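Local coordinates for ferrous iron transport protein B (Escherichia coli, PDB 3I8S) that drives GTP-dependent uptake of ferrous iron across the inner membrane, its cytosolic G-protein domain probably coupling nucleotide binding to channel opening, at residues 175-179 with 180-184. Residues are numbered along the deposited sequence; the frame is centred on the assembly and turned at random.
Sequences VHYAQ and PLLNE
Gln179 and Asn183, one turn apart on the exposed side of helix 179-191, are joined twice. The backbone N of Asn183 gives a straight hydrogen bond to Gln179 O (2.9 Å), and the side-chain amides add a second, from Gln179 NE2 to Asn183 OD1 (3.0 Å). In this second bond the acceptor lies close to the plane of the Gln179 amide, whereas the donor sits well above the Asn183 carbonyl plane. Gln179 reaches its partner because CG is anti to the backbone N (chi1 -167°) and the chain then bends at chi2. Ala178 is the N-cap residue of this helix, the first of the FeoB helical domain that follows the G domain, and its carbonyl oxygen takes two weak bonds, from Leu181 N at 3.0 Å and Leu182 N at 3.3 Å. Pro180, with no N-H to offer, fits the first turn, and its own O accepts Glu184 N. Leu182 CD2 packs at 3.9 Å against Tyr177 CB and lies obliquely beside the ring, while CD1 lies near Gln179 NE2. An alanine here would keep CB, but is likely to open a gap beside Tyr177 CB and take CD1 from beside the Gln179 amide. The Tyr177 hydroxyl is hydrogen-bonded to Arg248 and Glu110, and its side chain touches Ile244 and Ala247 of helix 240-259.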
loop_
_atom_site.group_PDB
_atom_site.type_symbol
_atom_site.label_atom_id
_atom_site.label_comp_id
_atom_site.label_asym_id
_atom_site.label_seq_id
_atom_site.Cartn_x
_atom_site.Cartn_y
_atom_site.Cartn_z
ATOM N N VAL A 175 -7.343 9.172 5.787
ATOM C CA VAL A 175 -8.627 8.693 6.258
ATOM C C VAL A 175 -8.962 9.428 7.534
ATOM O O VAL A 175 -8.105 9.641 8.399
ATOM C CB VAL A 175 -8.620 7.161 6.442
ATOM C CG1 VAL A 175 -9.988 6.694 6.918
ATOM C CG2 VAL A 175 -8.259 6.506 5.118
ATOM N N HIS A 176 -10.212 9.847 7.643
ATOM C CA HIS A 176 -10.670 10.572 8.816
ATOM C C HIS A 176 -11.539 9.677 9.672
ATOM O O HIS A 176 -12.771 9.688 9.574
ATOM C CB HIS A 176 -11.426 11.860 8.449
ATOM C CG HIS A 176 -11.557 12.802 9.600
ATOM N ND1 HIS A 176 -10.596 13.738 9.907
ATOM C CD2 HIS A 176 -12.509 12.914 10.552
ATOM C CE1 HIS A 176 -10.955 14.399 10.991
ATOM N NE2 HIS A 176 -12.118 13.922 11.400
ATOM N N TYR A 177 -10.882 8.903 10.532
ATOM C CA TYR A 177 -11.586 8.000 11.424
ATOM C C TYR A 177 -12.221 8.721 12.593
ATOM O O TYR A 177 -11.668 9.712 13.102
ATOM C CB TYR A 177 -10.627 6.964 12.001
ATOM C CG TYR A 177 -9.945 6.090 10.994
ATOM C CD1 TYR A 177 -8.614 6.298 10.645
ATOM C CD2 TYR A 177 -10.639 5.061 10.360
ATOM C CE1 TYR A 177 -7.990 5.453 9.720
ATOM C CE2 TYR A 177 -10.029 4.226 9.454
ATOM C CZ TYR A 177 -8.694 4.436 9.143
ATOM O OH TYR A 177 -8.122 3.598 8.252
ATOM N N ALA A 178 -13.369 8.193 13.036
ATOM C CA ALA A 178 -14.073 8.681 14.245
ATOM C C ALA A 178 -13.124 8.649 15.447
ATOM O O ALA A 178 -12.335 7.687 15.581
ATOM C CB ALA A 178 -15.349 7.849 14.517
ATOM N N GLN A 179 -13.143 9.697 16.272
ATOM C CA GLN A 179 -12.145 9.824 17.373
ATOM C C GLN A 179 -12.138 8.612 18.339
ATOM O O GLN A 179 -11.070 8.202 18.801
ATOM C CB GLN A 179 -12.314 11.113 18.162
ATOM C CG GLN A 179 -11.112 11.433 19.089
ATOM C CD GLN A 179 -9.821 11.659 18.322
ATOM O OE1 GLN A 179 -9.785 12.468 17.399
ATOM N NE2 GLN A 179 -8.755 10.918 18.678
ATOM N N PRO A 180 -13.309 8.038 18.655
ATOM C CA PRO A 180 -13.191 6.872 19.557
ATOM C C PRO A 180 -12.352 5.731 18.947
ATOM O O PRO A 180 -11.596 5.071 19.670
ATOM C CB PRO A 180 -14.660 6.465 19.790
ATOM C CG PRO A 180 -15.431 7.666 19.517
ATOM C CD PRO A 180 -14.717 8.330 18.371
ATOM N N LEU A 181 -12.451 5.507 17.625
ATOM C CA LEU A 181 -11.669 4.475 16.958
ATOM C C LEU A 181 -10.182 4.759 17.136
ATOM O O LEU A 181 -9.411 3.852 17.464
ATOM C CB LEU A 181 -12.025 4.362 15.471
ATOM C CG LEU A 181 -13.486 3.953 15.159
ATOM C CD1 LEU A 181 -13.889 4.169 13.676
ATOM C CD2 LEU A 181 -13.731 2.500 15.585
ATOM N N LEU A 182 -9.799 6.019 16.914
ATOM C CA LEU A 182 -8.403 6.427 17.044
ATOM C C LEU A 182 -7.924 6.259 18.481
ATOM O O LEU A 182 -6.809 5.769 18.685
ATOM C CB LEU A 182 -8.223 7.865 16.613
ATOM C CG LEU A 182 -8.423 8.151 15.121
ATOM C CD1 LEU A 182 -8.267 9.650 14.962
ATOM C CD2 LEU A 182 -7.443 7.368 14.223
ATOM N N ASN A 183 -8.756 6.663 19.439
ATOM C CA ASN A 183 -8.448 6.538 20.885
ATOM C C ASN A 183 -8.167 5.097 21.277
ATOM O O ASN A 183 -7.146 4.798 21.948
ATOM C CB ASN A 183 -9.580 7.072 21.757
ATOM C CG ASN A 183 -9.682 8.596 21.753
ATOM O OD1 ASN A 183 -8.802 9.307 21.259
ATOM N ND2 ASN A 183 -10.769 9.096 22.296
ATOM N N GLU A 184 -9.063 4.198 20.888
ATOM C CA GLU A 184 -8.882 2.746 21.200
ATOM C C GLU A 184 -7.691 2.127 20.486
ATOM O O GLU A 184 -6.953 1.314 21.082
ATOM C CB GLU A 184 -10.151 1.953 20.879
ATOM C CG GLU A 184 -11.380 2.400 21.703
ATOM C CD GLU A 184 -11.309 2.044 23.197
ATOM O OE1 GLU A 184 -10.390 1.323 23.651
ATOM O OE2 GLU A 184 -12.176 2.499 23.919
#